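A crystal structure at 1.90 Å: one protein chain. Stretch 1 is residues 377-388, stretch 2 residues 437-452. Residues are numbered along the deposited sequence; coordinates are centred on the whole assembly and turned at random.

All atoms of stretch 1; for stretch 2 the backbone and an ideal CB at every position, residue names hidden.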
ATOM      1  N   TYR A 377     -10.063   2.271   1.008  1.00  9.57           N
ATOM      2  CA  TYR A 377      -8.647   1.939   0.760  1.00 10.27           C
ATOM      3  C   TYR A 377      -7.904   1.754   2.102  1.00 11.51           C
ATOM      4  O   TYR A 377      -7.567   2.737   2.778  1.00 11.49           O
ATOM      5  CB  TYR A 377      -7.998   3.022  -0.151  1.00 10.61           C
ATOM      6  CG  TYR A 377      -7.868   2.605  -1.603  1.00  8.45           C
ATOM      7  CD1 TYR A 377      -8.948   2.072  -2.302  1.00 12.35           C
ATOM      8  CD2 TYR A 377      -6.648   2.652  -2.259  1.00 12.19           C
ATOM      9  CE1 TYR A 377      -8.814   1.668  -3.607  1.00  7.31           C
ATOM     10  CE2 TYR A 377      -6.511   2.211  -3.549  1.00 12.14           C
ATOM     11  CZ  TYR A 377      -7.573   1.725  -4.222  1.00 10.24           C
ATOM     12  OH  TYR A 377      -7.386   1.263  -5.501  1.00 11.51           O
ATOM     13  N   ILE A 378      -7.672   0.503   2.498  1.00 11.28           N
ATOM     14  CA  ILE A 378      -7.061   0.214   3.818  1.00 10.72           C
ATOM     15  C   ILE A 378      -5.582   0.463   3.667  1.00 14.47           C
ATOM     16  O   ILE A 378      -4.980  -0.082   2.734  1.00 11.24           O
ATOM     17  CB  ILE A 378      -7.275  -1.268   4.232  1.00 11.38           C
ATOM     18  CG1 ILE A 378      -8.778  -1.567   4.259  1.00 10.94           C
ATOM     19  CG2 ILE A 378      -6.505  -1.564   5.566  1.00  6.77           C
ATOM     20  CD1 ILE A 378      -9.203  -3.022   4.411  1.00 11.24           C
ATOM     21  N   PHE A 379      -5.016   1.319   4.524  1.00 12.61           N
ATOM     22  CA  PHE A 379      -3.592   1.566   4.568  1.00 11.30           C
ATOM     23  C   PHE A 379      -2.907   0.672   5.603  1.00 11.40           C
ATOM     24  O   PHE A 379      -1.840   0.164   5.327  1.00 10.65           O
ATOM     25  CB  PHE A 379      -3.302   3.040   4.902  1.00 12.11           C
ATOM     26  CG  PHE A 379      -3.538   3.990   3.772  1.00 14.21           C
ATOM     27  CD1 PHE A 379      -4.020   3.578   2.541  1.00 14.24           C
ATOM     28  CD2 PHE A 379      -3.292   5.329   3.972  1.00 13.94           C
ATOM     29  CE1 PHE A 379      -4.204   4.501   1.510  1.00 11.35           C
ATOM     30  CE2 PHE A 379      -3.464   6.248   2.954  1.00 15.94           C
ATOM     31  CZ  PHE A 379      -3.914   5.849   1.736  1.00 10.34           C
ATOM     32  N   TYR A 380      -3.502   0.490   6.786  1.00 11.25           N
ATOM     33  CA  TYR A 380      -2.945  -0.431   7.789  1.00 10.94           C
ATOM     34  C   TYR A 380      -4.049  -1.319   8.340  1.00 13.28           C
ATOM     35  O   TYR A 380      -5.072  -0.788   8.756  1.00 11.84           O
ATOM     36  CB  TYR A 380      -2.337   0.304   8.959  1.00 13.70           C
ATOM     37  CG  TYR A 380      -1.218   1.205   8.596  1.00 11.51           C
ATOM     38  CD1 TYR A 380      -0.011   0.669   8.122  1.00 11.94           C
ATOM     39  CD2 TYR A 380      -1.342   2.581   8.671  1.00 13.66           C
ATOM     40  CE1 TYR A 380       1.028   1.446   7.781  1.00 12.47           C
ATOM     41  CE2 TYR A 380      -0.254   3.406   8.314  1.00 19.20           C
ATOM     42  CZ  TYR A 380       0.925   2.823   7.859  1.00 22.56           C
ATOM     43  OH  TYR A 380       2.039   3.566   7.502  1.00 20.72           O
ATOM     44  N   ARG A 381      -3.827  -2.636   8.336  1.00 11.40           N
ATOM     45  CA  ARG A 381      -4.691  -3.580   9.079  1.00  9.93           C
ATOM     46  C   ARG A 381      -3.823  -4.646   9.802  1.00 11.33           C
ATOM     47  O   ARG A 381      -2.606  -4.725   9.594  1.00 11.43           O
ATOM     48  CB  ARG A 381      -5.718  -4.192   8.140  1.00 11.60           C
ATOM     49  CG  ARG A 381      -5.171  -4.882   6.966  1.00  8.88           C
ATOM     50  CD  ARG A 381      -6.289  -5.521   6.148  1.00  9.13           C
ATOM     51  NE  ARG A 381      -5.767  -6.161   4.952  1.00 10.34           N
ATOM     52  CZ  ARG A 381      -5.442  -7.458   4.823  1.00 12.15           C
ATOM     53  NH1 ARG A 381      -5.567  -8.340   5.805  1.00 13.27           N
ATOM     54  NH2 ARG A 381      -4.976  -7.882   3.669  1.00 10.84           N
ATOM     55  N   LEU A 382      -4.424  -5.431  10.675  1.00 10.19           N
ATOM     56  CA  LEU A 382      -3.632  -6.195  11.638  1.00  9.34           C
ATOM     57  C   LEU A 382      -2.643  -7.208  11.016  1.00 10.91           C
ATOM     58  O   LEU A 382      -1.533  -7.301  11.512  1.00 11.42           O
ATOM     59  CB  LEU A 382      -4.562  -6.880  12.664  1.00 10.46           C
ATOM     60  CG  LEU A 382      -3.980  -7.238  14.017  1.00 13.61           C
ATOM     61  CD1 LEU A 382      -3.527  -5.892  14.715  1.00 14.20           C
ATOM     62  CD2 LEU A 382      -5.063  -8.031  14.841  1.00 12.29           C
ATOM     63  N   PRO A 383      -3.016  -7.987   9.956  1.00 10.62           N
ATOM     64  CA  PRO A 383      -2.008  -8.903   9.413  1.00 10.95           C
ATOM     65  C   PRO A 383      -0.736  -8.212   8.868  1.00 11.28           C
ATOM     66  O   PRO A 383       0.348  -8.836   8.828  1.00 10.72           O
ATOM     67  CB  PRO A 383      -2.748  -9.653   8.268  1.00 13.93           C
ATOM     68  CG  PRO A 383      -4.209  -9.592   8.666  1.00  9.65           C
ATOM     69  CD  PRO A 383      -4.315  -8.179   9.310  1.00  9.95           C
ATOM     70  N   TRP A 384      -0.850  -6.954   8.467  1.00 11.07           N
ATOM     71  CA  TRP A 384       0.349  -6.158   8.115  1.00 10.46           C
ATOM     72  C   TRP A 384       1.251  -6.031   9.344  1.00 10.74           C
ATOM     73  O   TRP A 384       2.477  -6.115   9.233  1.00  9.46           O
ATOM     74  CB  TRP A 384      -0.034  -4.791   7.512  1.00  9.04           C
ATOM     75  CG  TRP A 384       1.152  -3.902   7.197  1.00 12.46           C
ATOM     76  CD1 TRP A 384       1.823  -3.815   6.021  1.00 12.22           C
ATOM     77  CD2 TRP A 384       1.762  -2.987   8.074  1.00 11.57           C
ATOM     78  NE1 TRP A 384       2.846  -2.913   6.113  1.00 12.34           N
ATOM     79  CE2 TRP A 384       2.840  -2.397   7.378  1.00  9.82           C
ATOM     80  CE3 TRP A 384       1.532  -2.625   9.413  1.00 13.51           C
ATOM     81  CZ2 TRP A 384       3.683  -1.449   7.968  1.00 12.33           C
ATOM     82  CZ3 TRP A 384       2.326  -1.674   9.977  1.00 15.76           C
ATOM     83  CH2 TRP A 384       3.394  -1.100   9.269  1.00 16.22           C
ATOM     84  N   VAL A 385       0.657  -5.838  10.515  1.00 11.51           N
ATOM     85  CA  VAL A 385       1.432  -5.640  11.743  1.00 10.85           C
ATOM     86  C   VAL A 385       2.174  -6.957  12.025  1.00 12.92           C
ATOM     87  O   VAL A 385       3.399  -6.981  12.252  1.00 10.68           O
ATOM     88  CB  VAL A 385       0.588  -5.118  12.946  1.00 11.67           C
ATOM     89  CG1 VAL A 385       1.453  -5.047  14.176  1.00  9.13           C
ATOM     90  CG2 VAL A 385      -0.111  -3.718  12.634  1.00  8.77           C
ATOM     91  N   TYR A 386       1.443  -8.056  11.923  1.00  9.34           N
ATOM     92  CA  TYR A 386       2.060  -9.353  12.071  1.00  9.61           C
ATOM     93  C   TYR A 386       3.222  -9.648  11.107  1.00 11.57           C
ATOM     94  O   TYR A 386       4.251 -10.146  11.545  1.00  8.98           O
ATOM     95  CB  TYR A 386       1.025 -10.481  11.892  1.00 10.40           C
ATOM     96  CG  TYR A 386      -0.123 -10.582  12.875  1.00  7.25           C
ATOM     97  CD1 TYR A 386       0.014 -10.249  14.215  1.00 16.51           C
ATOM     98  CD2 TYR A 386      -1.322 -11.199  12.473  1.00 14.07           C
ATOM     99  CE1 TYR A 386      -1.054 -10.401  15.106  1.00 16.98           C
ATOM    100  CE2 TYR A 386      -2.374 -11.341  13.348  1.00 14.85           C
ATOM    101  CZ  TYR A 386      -2.224 -10.972  14.664  1.00 16.70           C
ATOM    102  OH  TYR A 386      -3.266 -11.133  15.506  1.00 16.28           O
ATOM    103  N   LEU A 387       3.054  -9.400   9.800  1.00 11.91           N
ATOM    104  CA  LEU A 387       4.120  -9.750   8.845  1.00 11.00           C
ATOM    105  C   LEU A 387       5.306  -8.780   8.943  1.00 10.91           C
ATOM    106  O   LEU A 387       6.440  -9.142   8.638  1.00 12.06           O
ATOM    107  CB  LEU A 387       3.555  -9.899   7.427  1.00 10.07           C
ATOM    108  CG  LEU A 387       2.605 -11.133   7.325  1.00  8.59           C
ATOM    109  CD1 LEU A 387       1.902 -11.087   6.002  1.00  9.32           C
ATOM    110  CD2 LEU A 387       3.349 -12.458   7.536  1.00  9.67           C
ATOM    111  N   THR A 388       5.043  -7.562   9.384  1.00 12.82           N
ATOM    112  CA  THR A 388       6.093  -6.591   9.641  1.00 10.13           C
ATOM    113  C   THR A 388       6.930  -7.041  10.884  1.00 13.23           C
ATOM    114  O   THR A 388       8.173  -6.975  10.866  1.00 13.04           O
ATOM    115  CB  THR A 388       5.516  -5.127   9.747  1.00 14.26           C
ATOM    116  OG1 THR A 388       4.685  -4.815   8.602  1.00  9.11           O
ATOM    117  CG2 THR A 388       6.637  -4.112   9.802  1.00 10.80           C
ATOM    118  N   UNK A 437       9.546 -16.368   2.568  1.00 13.13           N
ATOM    119  CA  UNK A 437       8.264 -16.805   3.111  1.00 11.12           C
ATOM    120  C   UNK A 437       7.410 -15.596   3.543  1.00 11.80           C
ATOM    121  O   UNK A 437       6.187 -15.603   3.351  1.00 13.67           O
ATOM    122  CB  UNK A 437       8.488 -17.749   4.294  1.00 11.12           C
ATOM    123  N   UNK A 438       8.046 -14.564   4.085  1.00 11.92           N
ATOM    124  CA  UNK A 438       7.344 -13.367   4.577  1.00 11.89           C
ATOM    125  C   UNK A 438       6.897 -12.579   3.345  1.00 12.73           C
ATOM    126  O   UNK A 438       5.731 -12.200   3.238  1.00  9.82           O
ATOM    127  CB  UNK A 438       8.231 -12.520   5.491  1.00 11.89           C
ATOM    128  N   UNK A 439       7.800 -12.403   2.381  1.00 10.24           N
ATOM    129  CA  UNK A 439       7.435 -11.726   1.121  1.00 11.59           C
ATOM    130  C   UNK A 439       6.272 -12.416   0.452  1.00  9.36           C
ATOM    131  O   UNK A 439       5.324 -11.778   0.030  1.00 10.55           O
ATOM    132  CB  UNK A 439       8.626 -11.680   0.162  1.00 11.59           C
ATOM    133  N   UNK A 440       6.345 -13.737   0.351  1.00  9.84           N
ATOM    134  CA  UNK A 440       5.337 -14.465  -0.421  1.00 11.42           C
ATOM    135  C   UNK A 440       3.995 -14.493   0.315  1.00 10.52           C
ATOM    136  O   UNK A 440       2.980 -14.559  -0.316  1.00 10.69           O
ATOM    137  CB  UNK A 440       5.812 -15.892  -0.703  1.00 11.42           C
ATOM    138  N   UNK A 441       4.017 -14.386   1.649  1.00 10.74           N
ATOM    139  CA  UNK A 441       2.784 -14.223   2.403  1.00 11.40           C
ATOM    140  C   UNK A 441       2.187 -12.824   2.213  1.00 10.30           C
ATOM    141  O   UNK A 441       0.998 -12.678   2.077  1.00 10.23           O
ATOM    142  CB  UNK A 441       3.040 -14.489   3.888  1.00 11.40           C
ATOM    143  N   UNK A 442       3.021 -11.788   2.243  1.00  9.32           N
ATOM    144  CA  UNK A 442       2.578 -10.435   1.867  1.00  8.75           C
ATOM    145  C   UNK A 442       2.046 -10.389   0.427  1.00 11.09           C
ATOM    146  O   UNK A 442       1.070  -9.708   0.163  1.00 10.50           O
ATOM    147  CB  UNK A 442       3.732  -9.443   2.023  1.00  8.75           C
ATOM    148  N   UNK A 443       2.681 -11.128  -0.480  1.00  9.10           N
ATOM    149  CA  UNK A 443       2.269 -11.159  -1.883  1.00  9.58           C
ATOM    150  C   UNK A 443       0.852 -11.681  -2.032  1.00 10.89           C
ATOM    151  O   UNK A 443       0.119 -11.240  -2.898  1.00 12.00           O
ATOM    152  CB  UNK A 443       3.230 -12.022  -2.703  1.00  9.58           C
ATOM    153  N   UNK A 444       0.508 -12.677  -1.229  1.00  9.24           N
ATOM    154  CA  UNK A 444      -0.836 -13.230  -1.200  1.00  8.70           C
ATOM    155  C   UNK A 444      -1.850 -12.407  -0.408  1.00 11.27           C
ATOM    156  O   UNK A 444      -3.032 -12.305  -0.814  1.00 13.27           O
ATOM    157  CB  UNK A 444      -0.780 -14.644  -0.619  1.00  8.70           C
ATOM    158  N   UNK A 445      -1.406 -11.858   0.732  1.00 10.46           N
ATOM    159  CA  UNK A 445      -2.303 -11.199   1.688  1.00 10.08           C
ATOM    160  C   UNK A 445      -2.732  -9.809   1.185  1.00  9.18           C
ATOM    161  O   UNK A 445      -3.871  -9.372   1.415  1.00  7.75           O
ATOM    162  CB  UNK A 445      -1.620 -11.076   3.051  1.00 10.08           C
ATOM    163  N   UNK A 446      -1.815  -9.131   0.511  1.00  7.84           N
ATOM    164  CA  UNK A 446      -1.941  -7.701   0.226  1.00 10.88           C
ATOM    165  C   UNK A 446      -2.004  -7.308  -1.270  1.00 10.49           C
ATOM    166  O   UNK A 446      -1.585  -6.228  -1.677  1.00  9.30           O
ATOM    167  CB  UNK A 446      -0.757  -6.977   0.871  1.00 10.88           C
ATOM    168  N   UNK A 447      -2.568  -8.181  -2.070  1.00  9.19           N
ATOM    169  CA  UNK A 447      -2.910  -7.849  -3.455  1.00  9.96           C
ATOM    170  C   UNK A 447      -3.779  -6.591  -3.462  1.00  8.91           C
ATOM    171  O   UNK A 447      -4.802  -6.525  -2.788  1.00 12.10           O
ATOM    172  CB  UNK A 447      -3.631  -9.012  -4.139  1.00  9.96           C
ATOM    173  N   UNK A 448      -3.313  -5.579  -4.198  1.00  9.20           N
ATOM    174  CA  UNK A 448      -4.026  -4.348  -4.402  1.00 11.62           C
ATOM    175  C   UNK A 448      -4.022  -3.467  -3.143  1.00  9.36           C
ATOM    176  O   UNK A 448      -4.868  -2.616  -3.013  1.00  9.70           O
ATOM    177  CB  UNK A 448      -5.461  -4.652  -4.836  1.00 11.62           C
ATOM    178  N   UNK A 449      -3.058  -3.718  -2.246  1.00 10.25           N
ATOM    179  CA  UNK A 449      -2.903  -3.003  -0.967  1.00  6.93           C
ATOM    180  C   UNK A 449      -1.491  -2.399  -0.819  1.00  9.70           C
ATOM    181  O   UNK A 449      -1.107  -1.955   0.257  1.00 10.74           O
ATOM    182  CB  UNK A 449      -3.187  -3.951   0.200  1.00  6.93           C
ATOM    183  N   UNK A 450      -0.762  -2.296  -1.928  1.00  9.63           N
ATOM    184  CA  UNK A 450       0.333  -1.333  -2.036  1.00 11.16           C
ATOM    185  C   UNK A 450       1.628  -1.675  -1.302  1.00 10.95           C
ATOM    186  O   UNK A 450       2.336  -0.776  -0.833  1.00 11.88           O
ATOM    187  CB  UNK A 450      -0.162   0.020  -1.522  1.00 11.16           C
ATOM    188  N   UNK A 451       1.937  -2.961  -1.185  1.00 10.13           N
ATOM    189  CA  UNK A 451       3.137  -3.355  -0.476  1.00 10.69           C
ATOM    190  C   UNK A 451       4.349  -3.834  -1.316  1.00 12.54           C
ATOM    191  O   UNK A 451       5.524  -3.639  -0.902  1.00  9.54           O
ATOM    192  CB  UNK A 451       2.750  -4.473   0.494  1.00 10.69           C
ATOM    193  N   UNK A 452       4.085  -4.501  -2.432  1.00 10.29           N
ATOM    194  CA  UNK A 452       5.149  -5.278  -3.046  1.00 13.09           C
ATOM    195  C   UNK A 452       6.370  -4.463  -3.487  1.00 10.53           C
ATOM    196  O   UNK A 452       7.523  -4.905  -3.300  1.00  9.89           O
ATOM    197  CB  UNK A 452       4.582  -6.022  -4.257  1.00 13.09           C
TER

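Helix 437-445 runs nearly antiparallel to helix 382-388, at 168° with axes 10.6 Å apart. Positions 437, 439, 440, 443 and 444 have nothing of stretch 1 within 5.5 Å of the ideal CB and are hardly constrained by it; they are A437, L439, H440, D443 and K444.

At 438 the CB points sideways, 5.0 Å from L387 O, which suits a medium apolar side chain. It is I438, whose CG2 lies 3.6 Å from L387 O.

At 441 the CB points toward stretch 1, 4.2 Å from L387 CD1. An apolar group or the aliphatic part of a longer chain would fit. E441 places its CG 4.2 Å from L387 CD1, while its end leads away to partners elsewhere in the structure.

Position 442 points sideways, with its CB 4.7 Å from L387 CD1 and the indole of W384 farther on; a long, flexible chain could pass the leucine. K442 does so, its CG 3.8 Å from L387 CD1. Its NZ joins T388 OG1 through water 3.

At 445 the CB points toward stretch 1, 4.7 Å from R381 NH2. The guanidinium calls for an acceptor, so Glu, Asp or Gln are plausible. In E445, OE2 takes a hydrogen bond from R381 NH1 (2.8 Å, 169°) within a salt bridge.

Position 446, the first to leave helical phi/psi, has its CB 5.1 Å from R381 NH2, with P383, W384 and L387 beyond; a large apolar or aromatic group suits. F446 puts CE1 over one face of the guanidinium, 3.5 Å from R381 NH2, and CZ 3.6 Å from W384 CB. The edge of W384 points toward the F446 face in an offset edge-to-face pair, planes at 73°.

A type II turn spans 446 to 449. Position 447 points away and is I447; 448, at phi 73°, would suit Gly or Asn but is Q448.

At 449 the CB lies 5.0 Å from I378 O, and the R381 side chain favours an acid. E449 forms a two-pronged salt bridge: R381 NE donates to its OE2 (2.9 Å) and R381 NH2 to its OE1 (2.8 Å), at 173° and 170°.

Position 450, phi 76°, favours glycine: G450. At 451 the CB points toward stretch 1, and W384 NE1 offers a proton to a long acceptor-bearing chain. Q451 OE1 accepts it weakly (3.0 Å, 125°) and also takes a hydrogen bond from K442 NZ (2.8 Å). Position 452 is out of reach; R452 bridges to D443.

Stretch 2 (437-452) AILHEKDKEFIQEGQR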
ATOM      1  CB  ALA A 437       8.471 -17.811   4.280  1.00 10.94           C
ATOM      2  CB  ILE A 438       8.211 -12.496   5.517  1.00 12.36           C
ATOM      3  CG1 ILE A 438       8.478 -13.198   6.868  1.00  9.50           C
ATOM      4  CG2 ILE A 438       7.542 -11.099   5.774  1.00  7.21           C
ATOM      5  CD1 ILE A 438       9.713 -12.531   7.650  1.00  6.39           C
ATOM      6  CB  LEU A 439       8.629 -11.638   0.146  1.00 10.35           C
ATOM      7  CG  LEU A 439       8.355 -11.203  -1.329  1.00 12.36           C
ATOM      8  CD1 LEU A 439       8.039  -9.762  -1.392  1.00  9.63           C
ATOM      9  CD2 LEU A 439       9.584 -11.542  -2.228  1.00 10.33           C
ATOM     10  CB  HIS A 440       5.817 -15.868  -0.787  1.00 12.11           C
ATOM     11  CG  HIS A 440       6.928 -15.884  -1.801  1.00 15.13           C
ATOM     12  ND1 HIS A 440       7.836 -16.925  -1.901  1.00 13.45           N
ATOM     13  CD2 HIS A 440       7.304 -14.967  -2.728  1.00 17.81           C
ATOM     14  CE1 HIS A 440       8.702 -16.647  -2.864  1.00 14.53           C
ATOM     15  NE2 HIS A 440       8.398 -15.474  -3.388  1.00 11.59           N
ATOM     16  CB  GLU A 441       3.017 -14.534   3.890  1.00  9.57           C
ATOM     17  CG  GLU A 441       1.747 -15.026   4.609  1.00  8.61           C
ATOM     18  CD  GLU A 441       1.168 -16.272   4.017  1.00 17.83           C
ATOM     19  OE1 GLU A 441       1.951 -17.158   3.620  1.00 11.20           O
ATOM     20  OE2 GLU A 441      -0.066 -16.331   3.910  1.00 11.84           O
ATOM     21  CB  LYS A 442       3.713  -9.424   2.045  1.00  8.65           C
ATOM     22  CG  LYS A 442       3.975  -9.101   3.509  1.00  9.49           C
ATOM     23  CD  LYS A 442       4.841  -7.823   3.726  1.00 10.71           C
ATOM     24  CE  LYS A 442       3.983  -6.566   3.481  1.00 10.73           C
ATOM     25  NZ  LYS A 442       4.774  -5.299   3.779  1.00  6.42           N
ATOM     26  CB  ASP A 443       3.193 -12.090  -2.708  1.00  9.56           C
ATOM     27  CG  ASP A 443       4.527 -11.460  -3.047  1.00 13.93           C
ATOM     28  OD1 ASP A 443       4.697 -10.226  -2.826  1.00 11.04           O
ATOM     29  OD2 ASP A 443       5.420 -12.236  -3.489  1.00  7.66           O
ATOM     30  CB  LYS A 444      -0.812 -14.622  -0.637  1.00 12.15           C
ATOM     31  CG  LYS A 444      -0.200 -15.656  -1.531  1.00  8.99           C
ATOM     32  CD  LYS A 444      -0.122 -16.971  -0.749  1.00 14.34           C
ATOM     33  CE  LYS A 444       0.713 -17.959  -1.502  1.00 14.52           C
ATOM     34  NZ  LYS A 444       0.658 -19.285  -0.873  1.00 11.37           N
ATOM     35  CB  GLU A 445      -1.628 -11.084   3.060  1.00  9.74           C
ATOM     36  CG  GLU A 445      -2.447 -10.537   4.218  1.00  9.37           C
ATOM     37  CD  GLU A 445      -3.642 -11.428   4.590  1.00 13.88           C
ATOM     38  OE1 GLU A 445      -3.639 -12.623   4.263  1.00  7.97           O
ATOM     39  OE2 GLU A 445      -4.570 -10.918   5.207  1.00 10.33           O
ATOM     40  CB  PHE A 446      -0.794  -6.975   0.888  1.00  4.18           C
ATOM     41  CG  PHE A 446      -0.785  -7.080   2.343  1.00 11.46           C
ATOM     42  CD1 PHE A 446      -1.819  -6.533   3.099  1.00 16.54           C
ATOM     43  CD2 PHE A 446       0.253  -7.731   3.012  1.00 17.37           C
ATOM     44  CE1 PHE A 446      -1.819  -6.658   4.471  1.00  8.98           C
ATOM     45  CE2 PHE A 446       0.247  -7.830   4.386  1.00 15.14           C
ATOM     46  CZ  PHE A 446      -0.799  -7.297   5.109  1.00 11.25           C
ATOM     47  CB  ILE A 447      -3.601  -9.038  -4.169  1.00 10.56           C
ATOM     48  CG1 ILE A 447      -2.559 -10.152  -4.431  1.00 13.39           C
ATOM     49  CG2 ILE A 447      -4.221  -8.585  -5.526  1.00 11.39           C
ATOM     50  CD1 ILE A 447      -3.101 -11.416  -5.019  1.00 14.98           C
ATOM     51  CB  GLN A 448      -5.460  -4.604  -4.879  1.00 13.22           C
ATOM     52  CG  GLN A 448      -6.031  -3.469  -5.694  1.00 15.41           C
ATOM     53  CD  GLN A 448      -7.464  -3.707  -6.073  1.00 10.25           C
ATOM     54  OE1 GLN A 448      -8.339  -3.765  -5.209  1.00 10.39           O
ATOM     55  NE2 GLN A 448      -7.724  -3.799  -7.387  1.00 12.30           N
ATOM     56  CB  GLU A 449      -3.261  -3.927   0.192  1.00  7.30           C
ATOM     57  CG  GLU A 449      -4.737  -4.142   0.408  1.00  5.26           C
ATOM     58  CD  GLU A 449      -4.979  -5.002   1.610  1.00 10.80           C
ATOM     59  OE1 GLU A 449      -4.926  -6.270   1.439  1.00 13.86           O
ATOM     60  OE2 GLU A 449      -5.184  -4.420   2.723  1.00 13.02           O
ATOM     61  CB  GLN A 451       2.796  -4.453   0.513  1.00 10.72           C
ATOM     62  CG  GLN A 451       1.729  -4.078   1.553  1.00 11.68           C
ATOM     63  CD  GLN A 451       2.160  -2.962   2.446  1.00  9.97           C
ATOM     64  OE1 GLN A 451       3.163  -3.055   3.165  1.00 12.03           O
ATOM     65  NE2 GLN A 451       1.418  -1.851   2.385  1.00 15.33           N
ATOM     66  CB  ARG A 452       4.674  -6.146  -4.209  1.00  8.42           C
ATOM     67  CG  ARG A 452       5.780  -7.153  -4.599  1.00 10.39           C
ATOM     68  CD  ARG A 452       5.276  -8.271  -5.525  1.00 12.15           C
ATOM     69  NE  ARG A 452       5.916  -9.521  -5.165  1.00 10.99           N
ATOM     70  CZ  ARG A 452       6.978 -10.067  -5.736  1.00 13.05           C
ATOM     71  NH1 ARG A 452       7.526  -9.565  -6.840  1.00 14.64           N
ATOM     72  NH2 ARG A 452       7.441 -11.198  -5.234  1.00 13.06           N
TER
HETATM   73  O   HOH W   1      -3.608  -2.451   3.552  1.00 14.66           O
HETATM   74  O   HOH W   2      -1.382  -0.497   2.619  1.00 14.64           O
HETATM   75  O   HOH W   3       5.967  -5.141   6.190  1.00  9.14           O
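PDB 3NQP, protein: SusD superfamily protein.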